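Local coordinates for CalS13 (Micromonospora echinospora, PDB 4ZAS), which probably catalyses the pyridoxal phosphate-dependent transfer of an amino group to a nucleotide-linked keto sugar, and binds dTDP-4-keto-6-deoxyglucose, at residues 234-237 / 238-241; 246-250 / 251-255; 338-341 / 342-346; 387-390 / 391-394. One frame throughout, in Å; residues are numbered along the deposited sequence.

How the interactions relate
The four contacts fall into two pairs on opposite sides of the chain's centre. Interactions 1 and 2 sit at the start and the end of helix 237-247, their centres about 15 Å apart: the first caps the helix, the second carries the chain out of it into a turn followed by Arg253, which contacts dTDP in a crystal structure of this protein, though none is bound there in this chain. Interactions 3 and 4 lie about 47 Å and about 43 Å from interaction 1, between centres. Their own centres are about 16 Å apart, and helix 335-344 of interaction 3 packs on helix 390-401, which interaction 4 begins. Trp387 comes within about 8 Å of the bound sugar nucleotide, side chain to ligand.

Interaction 1: 234-237 / 238-241; sequences LPDD and DLYD
Leu234 lies against the first helical turn, its CG 3.7 Å from Tyr240 N and its CB facing Tyr240 CB, while CD1 meets CB of Leu239. This is the close-packed part of the contact. Leu234 is buried, and Val77 of strand 76-79 and Val213 of strand 213-217 extend its apolar surroundings. Pro235, partly exposed, adds a smaller touch at the border, its CG 4.0 Å from Leu239 CD1.

The polar side is more open. Asp236 swings its carboxylate back over the helix start, with CG between the backbone N and the carbonyl carbon (chi1 54°), and OD1 accepts from Leu239 N at 3.2 Å in a nearly straight bond. The same oxygen lies 3.4 Å from Leu239 CG, so the leucine side chain flanks the cap. The carbonyl O of Asp236 takes the N-H of Tyr240, and that of Asp237 the N-H of Asp241. Asp237, Asp238 and Asp241 are exposed; Asp237 OD1 turns to a salt bridge with Arg75. Several carboxylates near the N-terminus would probably interact favourably with the helix dipole. Strand 230-233 thus passes into helix 237-247 through a classical N-cap, with Asp236 as the capping residue.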
loop_
_atom_site.group_PDB
_atom_site.type_symbol
_atom_site.label_atom_id
_atom_site.label_comp_id
_atom_site.label_asym_id
_atom_site.label_seq_id
_atom_site.Cartn_x
_atom_site.Cartn_y
_atom_site.Cartn_z
ATOM N N LEU A 234 8.613 -11.314 12.988
ATOM C CA LEU A 234 9.752 -12.064 12.488
ATOM C C LEU A 234 10.355 -12.939 13.574
ATOM O O LEU A 234 10.371 -12.561 14.744
ATOM C CB LEU A 234 10.814 -11.105 11.925
ATOM C CG LEU A 234 10.534 -10.362 10.608
ATOM C CD1 LEU A 234 9.911 -11.241 9.523
ATOM C CD2 LEU A 234 9.638 -9.175 10.859
ATOM N N PRO A 235 10.866 -14.110 13.183
ATOM C CA PRO A 235 11.482 -15.049 14.131
ATOM C C PRO A 235 12.904 -14.712 14.514
ATOM O O PRO A 235 13.363 -15.276 15.501
ATOM C CB PRO A 235 11.429 -16.385 13.392
ATOM C CG PRO A 235 11.447 -16.021 11.975
ATOM C CD PRO A 235 10.681 -14.710 11.854
ATOM N N ASP A 236 13.594 -13.854 13.762
ATOM C CA ASP A 236 14.955 -13.437 14.153
ATOM C C ASP A 236 15.347 -12.022 13.703
ATOM O O ASP A 236 14.652 -11.372 12.939
ATOM C CB ASP A 236 16.007 -14.443 13.657
ATOM C CG ASP A 236 15.917 -14.716 12.169
ATOM O OD1 ASP A 236 16.209 -13.800 11.378
ATOM O OD2 ASP A 236 15.610 -15.868 11.788
ATOM N N ASP A 237 16.477 -11.554 14.196
ATOM C CA ASP A 237 16.882 -10.183 13.961
ATOM C C ASP A 237 17.298 -9.894 12.506
ATOM O O ASP A 237 17.120 -8.779 12.035
ATOM C CB ASP A 237 18.007 -9.805 14.932
ATOM C CG ASP A 237 17.538 -9.780 16.394
ATOM O OD1 ASP A 237 16.310 -9.846 16.632
ATOM O OD2 ASP A 237 18.384 -9.671 17.310
ATOM N N ASP A 238 17.833 -10.871 11.781
ATOM C CA ASP A 238 18.207 -10.613 10.387
ATOM C C ASP A 238 16.974 -10.303 9.560
ATOM O O ASP A 238 16.943 -9.331 8.806
ATOM C CB ASP A 238 18.934 -11.797 9.749
ATOM C CG ASP A 238 20.349 -11.940 10.238
ATOM O OD1 ASP A 238 20.832 -11.018 10.932
ATOM O OD2 ASP A 238 20.984 -12.971 9.912
ATOM N N LEU A 239 15.954 -11.139 9.711
ATOM C CA LEU A 239 14.745 -10.946 8.953
ATOM C C LEU A 239 14.044 -9.645 9.381
ATOM O O LEU A 239 13.518 -8.917 8.537
ATOM C CB LEU A 239 13.820 -12.154 9.111
ATOM C CG LEU A 239 14.331 -13.471 8.523
ATOM C CD1 LEU A 239 13.298 -14.555 8.692
ATOM C CD2 LEU A 239 14.658 -13.297 7.064
ATOM N N TYR A 240 14.086 -9.334 10.674
ATOM C CA TYR A 240 13.492 -8.106 11.180
ATOM C C TYR A 240 14.166 -6.867 10.576
ATOM O O TYR A 240 13.488 -5.950 10.120
ATOM C CB TYR A 240 13.585 -8.039 12.701
ATOM C CG TYR A 240 13.129 -6.708 13.252
ATOM C CD1 TYR A 240 11.777 -6.437 13.426
ATOM C CD2 TYR A 240 14.048 -5.707 13.577
ATOM C CE1 TYR A 240 11.350 -5.223 13.930
ATOM C CE2 TYR A 240 13.625 -4.488 14.077
ATOM C CZ TYR A 240 12.272 -4.253 14.252
ATOM O OH TYR A 240 11.838 -3.050 14.752
ATOM N N ASP A 241 15.496 -6.833 10.592
ATOM C CA ASP A 241 16.229 -5.716 10.003
ATOM C C ASP A 241 15.876 -5.595 8.524
ATOM O O ASP A 241 15.539 -4.510 8.047
ATOM C CB ASP A 241 17.739 -5.885 10.173
ATOM C CG ASP A 241 18.189 -5.735 11.623
ATOM O OD1 ASP A 241 17.427 -5.156 12.426
ATOM O OD2 ASP A 241 19.307 -6.193 11.960
#

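Interaction 2: 246-250 / 251-255; sequences RRWLG and IERAS
Trp248 O receives the N-H of Ile251 at 3.1 Å, an almost straight bond that closes a type I' beta turn from Trp248 to Ile251. The turn follows directly on helix 237-247 and reverses the chain as it leaves the helix. Leu249 and Gly250, its two central residues, both have positive phi, as this turn type requires.

Side chains from both halves of the segment gather round the indole. Trp248 has CG anti to its N (chi1 176°), which carries the ring out toward the residues that follow the turn. Ile251 meets it obliquely, CB lying 3.9 Å from Trp248 CD1. Its CD1 touches Leu249 CB at 4.0 Å and also approaches Trp248 NE1, so this side chain rests on two residues of its own turn. Leu249 CD1 in turn covers the centre of one indole face.

Arg253 approaches the pyrrole part of the indole with its aliphatic chain, bent at chi2 and chi3, and NE sits over a face of the ring. The guanidinium and indole planes are 67° apart, and at 5.2 Å from Arg253 CZ to the centroid of the five-membered ring any cation-pi attraction is weak. Arg253 contacts dTDP in a crystal structure of this protein, as does Arg257 close by, although none is bound there in this chain; the two arginines thus belong to a site for an anionic ligand. His56 adds an edge-to-face ring contact to Trp248, and Phe116 of the second subunit packs on Leu249. Arg253 CG and Trp248 CD1 are separated by 3.7 Å.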
loop_
_atom_site.group_PDB
_atom_site.type_symbol
_atom_site.label_atom_id
_atom_site.label_comp_id
_atom_site.label_asym_id
_atom_site.label_seq_id
_atom_site.Cartn_x
_atom_site.Cartn_y
_atom_site.Cartn_z
ATOM N N ARG A 246 13.082 -2.942 3.690
ATOM C CA ARG A 246 12.298 -2.980 2.462
ATOM C C ARG A 246 10.949 -2.306 2.650
ATOM O O ARG A 246 10.218 -2.083 1.682
ATOM C CB ARG A 246 12.102 -4.405 1.976
ATOM C CG ARG A 246 13.374 -5.077 1.617
ATOM C CD ARG A 246 13.128 -6.430 1.008
ATOM N NE ARG A 246 14.393 -7.073 0.660
ATOM C CZ ARG A 246 14.488 -8.254 0.066
ATOM N NH1 ARG A 246 13.385 -8.929 -0.229
ATOM N NH2 ARG A 246 15.677 -8.757 -0.233
ATOM N N ARG A 247 10.603 -2.021 3.900
ATOM C CA ARG A 247 9.348 -1.361 4.180
ATOM C C ARG A 247 9.342 0.071 3.663
ATOM O O ARG A 247 8.292 0.592 3.283
ATOM C CB ARG A 247 9.059 -1.375 5.675
ATOM C CG ARG A 247 7.762 -0.709 6.010
ATOM C CD ARG A 247 7.467 -0.753 7.470
ATOM N NE ARG A 247 8.497 -0.156 8.308
ATOM C CZ ARG A 247 8.363 -0.075 9.629
ATOM N NH1 ARG A 247 7.252 -0.551 10.192
ATOM N NH2 ARG A 247 9.310 0.479 10.384
ATOM N N TRP A 248 10.520 0.698 3.654
ATOM C CA TRP A 248 10.672 2.081 3.215
ATOM C C TRP A 248 11.769 2.188 2.144
ATOM O O TRP A 248 12.838 2.761 2.362
ATOM C CB TRP A 248 10.955 2.984 4.438
ATOM C CG TRP A 248 11.214 4.428 4.092
ATOM C CD1 TRP A 248 12.418 5.092 4.146
ATOM C CD2 TRP A 248 10.271 5.362 3.571
ATOM N NE1 TRP A 248 12.266 6.392 3.717
ATOM C CE2 TRP A 248 10.959 6.581 3.353
ATOM C CE3 TRP A 248 8.910 5.290 3.269
ATOM C CZ2 TRP A 248 10.327 7.714 2.853
ATOM C CZ3 TRP A 248 8.279 6.421 2.783
ATOM C CH2 TRP A 248 8.987 7.619 2.578
ATOM N N LEU A 249 11.481 1.618 0.977
ATOM C CA LEU A 249 12.298 1.786 -0.235
ATOM C C LEU A 249 13.762 1.359 -0.163
ATOM O O LEU A 249 14.527 1.659 -1.084
ATOM C CB LEU A 249 12.249 3.242 -0.699
ATOM C CG LEU A 249 10.818 3.694 -0.985
ATOM C CD1 LEU A 249 10.650 5.143 -0.659
ATOM C CD2 LEU A 249 10.443 3.422 -2.437
ATOM N N GLY A 250 14.153 0.634 0.881
ATOM C CA GLY A 250 15.536 0.199 0.991
ATOM C C GLY A 250 16.464 1.331 1.410
ATOM O O GLY A 250 17.677 1.288 1.196
ATOM N N ILE A 251 15.870 2.356 2.005
ATOM C CA ILE A 251 16.586 3.524 2.483
ATOM C C ILE A 251 16.845 3.365 3.970
ATOM O O ILE A 251 15.907 3.238 4.767
ATOM C CB ILE A 251 15.802 4.817 2.206
ATOM C CG1 ILE A 251 15.643 5.034 0.703
ATOM C CG2 ILE A 251 16.494 6.035 2.830
ATOM C CD1 ILE A 251 14.712 6.181 0.363
ATOM N N GLU A 252 18.126 3.368 4.329
ATOM C CA GLU A 252 18.550 3.353 5.723
ATOM C C GLU A 252 18.029 4.637 6.357
ATOM O O GLU A 252 18.459 5.724 5.972
ATOM C CB GLU A 252 20.069 3.325 5.822
ATOM C CG GLU A 252 20.727 2.143 5.160
ATOM C CD GLU A 252 20.363 0.829 5.797
ATOM O OE1 GLU A 252 20.140 0.805 7.029
ATOM O OE2 GLU A 252 20.325 -0.183 5.063
ATOM N N ARG A 253 17.116 4.543 7.316
ATOM C CA ARG A 253 16.496 5.770 7.802
ATOM C C ARG A 253 17.372 6.552 8.780
ATOM O O ARG A 253 17.067 7.705 9.101
ATOM C CB ARG A 253 15.145 5.475 8.444
ATOM C CG ARG A 253 14.115 4.921 7.473
ATOM C CD ARG A 253 12.707 5.338 7.876
ATOM N NE ARG A 253 12.456 6.739 7.544
ATOM C CZ ARG A 253 12.531 7.739 8.419
ATOM N NH1 ARG A 253 12.857 7.492 9.682
ATOM N NH2 ARG A 253 12.295 8.986 8.029
ATOM N N ALA A 254 18.476 5.956 9.224
ATOM C CA ALA A 254 19.399 6.651 10.120
ATOM C C ALA A 254 20.372 7.485 9.289
ATOM O O ALA A 254 21.268 8.137 9.833
ATOM C CB ALA A 254 20.150 5.658 11.011
ATOM N N SER A 255 20.188 7.440 7.966
ATOM C CA SER A 255 21.051 8.150 7.019
ATOM C C SER A 255 20.613 9.597 6.722
ATOM O O SER A 255 19.433 9.956 6.813
ATOM C CB SER A 255 21.139 7.364 5.702
ATOM O OG SER A 255 21.903 6.175 5.844
#

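Interaction 3: 338-341 / 342-346; sequences FMRR and LLDAG
Phe338 and Leu342, one helical turn apart, form the apolar side of this contact near the C-terminal end of helix 335-344, which a Schellman motif closes at Gly346. Leu342 CD1 stands over one face of the Phe338 ring, displaced toward its rim, in a CH-pi contact 4.2 Å from the centroid; CD2 reaches the ring at CZ, 4.0 Å away. Phe338 has CG anti to the backbone N (chi1 178°), which turns its ring alongside the leucine of the next turn. Both side chains are buried.

On the exposed side, Arg340 bends at chi2 and brings NH1 to the carboxylate of Asp344 in a salt bridge. This single nitrogen lies near both oxygens, Asp344 OD1 at 2.9 Å and OD2 at 3.1 Å, and with the planes 72° apart the pairing is not the coplanar one made by two guanidinium nitrogens.

Backbone bonds hold these pairs one turn apart: Leu342 N donates to Phe338 O, Leu343 N to Met339 O and Asp344 N to Arg340 O. The bond of Ala345 N to Arg341 O is already weak. Farther out, Ile400 of helix 390-401 packs against both Phe338 and Leu342, Trp404 sets a ring edge-to-face with Phe338, and Ser402 takes NH2 of Arg341. The chain leaves the helix with positive phi at Gly346, whose N donates to Leu343 O at 3.0 Å.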
loop_
_atom_site.group_PDB
_atom_site.type_symbol
_atom_site.label_atom_id
_atom_site.label_comp_id
_atom_site.label_asym_id
_atom_site.label_seq_id
_atom_site.Cartn_x
_atom_site.Cartn_y
_atom_site.Cartn_z
ATOM N N PHE A 338 -29.906 -22.724 3.059
ATOM C CA PHE A 338 -29.469 -22.370 4.412
ATOM C C PHE A 338 -29.294 -20.852 4.579
ATOM O O PHE A 338 -29.876 -20.233 5.467
ATOM C CB PHE A 338 -28.147 -23.069 4.739
ATOM C CG PHE A 338 -27.589 -22.734 6.106
ATOM C CD1 PHE A 338 -28.049 -23.375 7.239
ATOM C CD2 PHE A 338 -26.620 -21.747 6.256
ATOM C CE1 PHE A 338 -27.535 -23.070 8.488
ATOM C CE2 PHE A 338 -26.113 -21.431 7.505
ATOM C CZ PHE A 338 -26.577 -22.100 8.622
ATOM N N MET A 339 -28.489 -20.262 3.706
ATOM C CA MET A 339 -28.179 -18.834 3.773
ATOM C C MET A 339 -29.453 -18.050 3.568
ATOM O O MET A 339 -29.669 -17.029 4.218
ATOM C CB MET A 339 -27.127 -18.456 2.725
ATOM C CG MET A 339 -25.888 -19.323 2.794
ATOM S SD MET A 339 -24.524 -18.740 1.790
ATOM C CE MET A 339 -25.031 -19.369 0.179
ATOM N N ARG A 340 -30.297 -18.538 2.669
ATOM C CA ARG A 340 -31.556 -17.870 2.378
ATOM C C ARG A 340 -32.455 -17.833 3.610
ATOM O O ARG A 340 -33.011 -16.795 3.955
ATOM C CB ARG A 340 -32.274 -18.588 1.237
ATOM C CG ARG A 340 -33.542 -17.926 0.751
ATOM C CD ARG A 340 -33.311 -16.458 0.425
ATOM N NE ARG A 340 -34.289 -15.992 -0.553
ATOM C CZ ARG A 340 -35.555 -15.707 -0.266
ATOM N NH1 ARG A 340 -35.988 -15.791 0.985
ATOM N NH2 ARG A 340 -36.383 -15.307 -1.224
ATOM N N ARG A 341 -32.554 -18.970 4.292
ATOM C CA ARG A 341 -33.382 -19.096 5.488
ATOM C C ARG A 341 -32.921 -18.136 6.585
ATOM O O ARG A 341 -33.734 -17.417 7.165
ATOM C CB ARG A 341 -33.338 -20.540 5.995
ATOM C CG ARG A 341 -34.166 -20.863 7.227
ATOM C CD ARG A 341 -35.611 -21.130 6.903
ATOM N NE ARG A 341 -36.266 -21.773 8.044
ATOM C CZ ARG A 341 -37.549 -22.133 8.082
ATOM N NH1 ARG A 341 -38.341 -21.917 7.036
ATOM N NH2 ARG A 341 -38.038 -22.734 9.166
ATOM N N LEU A 342 -31.617 -18.112 6.858
ATOM C CA LEU A 342 -31.090 -17.244 7.910
ATOM C C LEU A 342 -31.202 -15.773 7.525
ATOM O O LEU A 342 -31.318 -14.915 8.398
ATOM C CB LEU A 342 -29.636 -17.576 8.239
ATOM C CG LEU A 342 -29.434 -18.500 9.439
ATOM C CD1 LEU A 342 -29.962 -19.870 9.124
ATOM C CD2 LEU A 342 -27.964 -18.574 9.841
ATOM N N LEU A 343 -31.179 -15.480 6.227
ATOM C CA LEU A 343 -31.312 -14.096 5.778
ATOM C C LEU A 343 -32.708 -13.572 6.109
ATOM O O LEU A 343 -32.862 -12.435 6.535
ATOM C CB LEU A 343 -31.077 -13.968 4.274
ATOM C CG LEU A 343 -31.033 -12.527 3.764
ATOM C CD1 LEU A 343 -29.880 -11.771 4.413
ATOM C CD2 LEU A 343 -30.999 -12.446 2.245
ATOM N N ASP A 344 -33.713 -14.429 5.957
ATOM C CA ASP A 344 -35.094 -14.075 6.286
ATOM C C ASP A 344 -35.298 -13.792 7.772
ATOM O O ASP A 344 -36.207 -13.060 8.150
ATOM C CB ASP A 344 -36.040 -15.194 5.862
ATOM C CG ASP A 344 -36.051 -15.416 4.361
ATOM O OD1 ASP A 344 -35.448 -14.606 3.618
ATOM O OD2 ASP A 344 -36.691 -16.392 3.918
ATOM N N ALA A 345 -34.456 -14.389 8.607
ATOM C CA ALA A 345 -34.509 -14.182 10.047
ATOM C C ALA A 345 -33.602 -13.022 10.467
ATOM O O ALA A 345 -33.441 -12.737 11.658
ATOM C CB ALA A 345 -34.123 -15.464 10.775
ATOM N N GLY A 346 -33.011 -12.350 9.488
ATOM C CA GLY A 346 -32.186 -11.200 9.783
ATOM C C GLY A 346 -30.786 -11.546 10.213
ATOM O O GLY A 346 -30.128 -10.789 10.930
#

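Interaction 4: 387-390 / 391-394; sequences WLTE and DDRS
Asp391 enters the first helical turn beside Thr389, its CB 3.8 Å from Thr389 OG1. Its side chain is exposed, and the negative charge it places close to the amide end of the helix is probably stabilising.

Asp392 bonds to Thr389 twice. Its backbone N donates to Thr389 OG1 at 2.8 Å, while its carboxylate reaches back to the N-H of Thr389 through OD2, 3.2 Å away. The second bond is nearly straight at hydrogen (173°), but the donor sits above the carboxylate plane, 37° out of it. Thr389 can take part because its OG1 lies between the backbone N and the carbonyl carbon (chi1 69°), facing the amides of the helix start. These reciprocal bonds make a capping box, with Thr389 as N-cap of helix 390-401. Asp392 also shows an apolar flank, its CB 3.9 Å from Leu388 CD2; Leu388 is buried and leans on Asn298 and Tyr302 of helix 275-305.

Arg393 starts the regular helical bonding, its N donating to Thr389 O at 3.0 Å. Its side chain passes Glu390, NH2 lying 3.7 Å from Glu390 CG. The carboxylate and guanidinium planes are almost parallel, yet Glu390 OE1 stays well out of the guanidinium plane, so no N-H points at it, and at 4.3 Å from Glu390 OE1 to Arg393 NH2 at most a longer-range attraction of charges is likely. The arginine instead gives NH1 to Asn298 OD1 and lies in a cation-pi contact with Phe301.

Ser394 donates twice to Glu390 O, through its backbone N and its OG, which approach that oxygen from opposite faces of the carbonyl plane, each at 3.2 Å.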
loop_
_atom_site.group_PDB
_atom_site.type_symbol
_atom_site.label_atom_id
_atom_site.label_comp_id
_atom_site.label_asym_id
_atom_site.label_seq_id
_atom_site.Cartn_x
_atom_site.Cartn_y
_atom_site.Cartn_z
ATOM N N TRP A 387 -20.520 -8.207 19.024
ATOM C CA TRP A 387 -21.728 -7.371 18.948
ATOM C C TRP A 387 -23.008 -8.169 19.167
ATOM O O TRP A 387 -24.101 -7.598 19.248
ATOM C CB TRP A 387 -21.810 -6.680 17.594
ATOM C CG TRP A 387 -21.742 -7.670 16.471
ATOM C CD1 TRP A 387 -22.797 -8.274 15.847
ATOM C CD2 TRP A 387 -20.553 -8.192 15.851
ATOM N NE1 TRP A 387 -22.341 -9.124 14.867
ATOM C CE2 TRP A 387 -20.967 -9.098 14.852
ATOM C CE3 TRP A 387 -19.182 -7.977 16.040
ATOM C CZ2 TRP A 387 -20.054 -9.794 14.036
ATOM C CZ3 TRP A 387 -18.269 -8.663 15.216
ATOM C CH2 TRP A 387 -18.716 -9.558 14.227
ATOM N N LEU A 388 -22.881 -9.490 19.236
ATOM C CA LEU A 388 -24.051 -10.329 19.459
ATOM C C LEU A 388 -24.579 -10.211 20.888
ATOM O O LEU A 388 -23.867 -10.488 21.851
ATOM C CB LEU A 388 -23.735 -11.794 19.163
ATOM C CG LEU A 388 -23.459 -12.236 17.733
ATOM C CD1 LEU A 388 -23.463 -13.756 17.664
ATOM C CD2 LEU A 388 -24.512 -11.674 16.828
ATOM N N THR A 389 -25.848 -9.845 21.023
ATOM C CA THR A 389 -26.490 -9.902 22.326
ATOM C C THR A 389 -26.859 -11.335 22.614
ATOM O O THR A 389 -26.893 -12.176 21.708
ATOM C CB THR A 389 -27.762 -9.079 22.384
ATOM O OG1 THR A 389 -28.755 -9.712 21.562
ATOM C CG2 THR A 389 -27.506 -7.655 21.913
ATOM N N GLU A 390 -27.154 -11.612 23.872
ATOM C CA GLU A 390 -27.564 -12.954 24.257
ATOM C C GLU A 390 -28.803 -13.366 23.454
ATOM O O GLU A 390 -28.890 -14.493 22.984
ATOM C CB GLU A 390 -27.804 -13.032 25.760
ATOM C CG GLU A 390 -27.744 -14.446 26.296
ATOM C CD GLU A 390 -27.859 -14.506 27.809
ATOM O OE1 GLU A 390 -26.837 -14.259 28.492
ATOM O OE2 GLU A 390 -28.974 -14.781 28.307
ATOM N N ASP A 391 -29.728 -12.434 23.239
ATOM C CA ASP A 391 -30.891 -12.736 22.414
ATOM C C ASP A 391 -30.478 -12.984 20.950
ATOM O O ASP A 391 -30.993 -13.919 20.335
ATOM C CB ASP A 391 -31.940 -11.606 22.479
ATOM C CG ASP A 391 -32.681 -11.545 23.818
ATOM O OD1 ASP A 391 -32.633 -12.515 24.611
ATOM O OD2 ASP A 391 -33.335 -10.513 24.071
ATOM N N ASP A 392 -29.550 -12.182 20.398
ATOM C CA ASP A 392 -29.076 -12.390 19.013
ATOM C C ASP A 392 -28.532 -13.811 18.782
ATOM O O ASP A 392 -28.830 -14.455 17.766
ATOM C CB ASP A 392 -27.986 -11.370 18.626
ATOM C CG ASP A 392 -28.514 -9.938 18.481
ATOM O OD1 ASP A 392 -29.721 -9.763 18.201
ATOM O OD2 ASP A 392 -27.700 -8.984 18.596
ATOM N N ARG A 393 -27.754 -14.287 19.752
ATOM C CA ARG A 393 -27.104 -15.598 19.739
ATOM C C ARG A 393 -28.134 -16.752 19.745
ATOM O O ARG A 393 -28.001 -17.748 19.025
ATOM C CB ARG A 393 -26.192 -15.694 20.955
ATOM C CG ARG A 393 -25.028 -16.625 20.817
ATOM C CD ARG A 393 -24.123 -16.490 22.036
ATOM N NE ARG A 393 -24.857 -16.722 23.274
ATOM C CZ ARG A 393 -24.339 -16.579 24.490
ATOM N NH1 ARG A 393 -23.081 -16.167 24.637
ATOM N NH2 ARG A 393 -25.089 -16.850 25.563
ATOM N N SER A 394 -29.152 -16.610 20.587
ATOM C CA SER A 394 -30.245 -17.567 20.663
ATOM C C SER A 394 -30.984 -17.641 19.337
ATOM O O SER A 394 -31.386 -18.715 18.892
ATOM C CB SER A 394 -31.227 -17.172 21.764
ATOM O OG SER A 394 -30.600 -17.189 23.032
#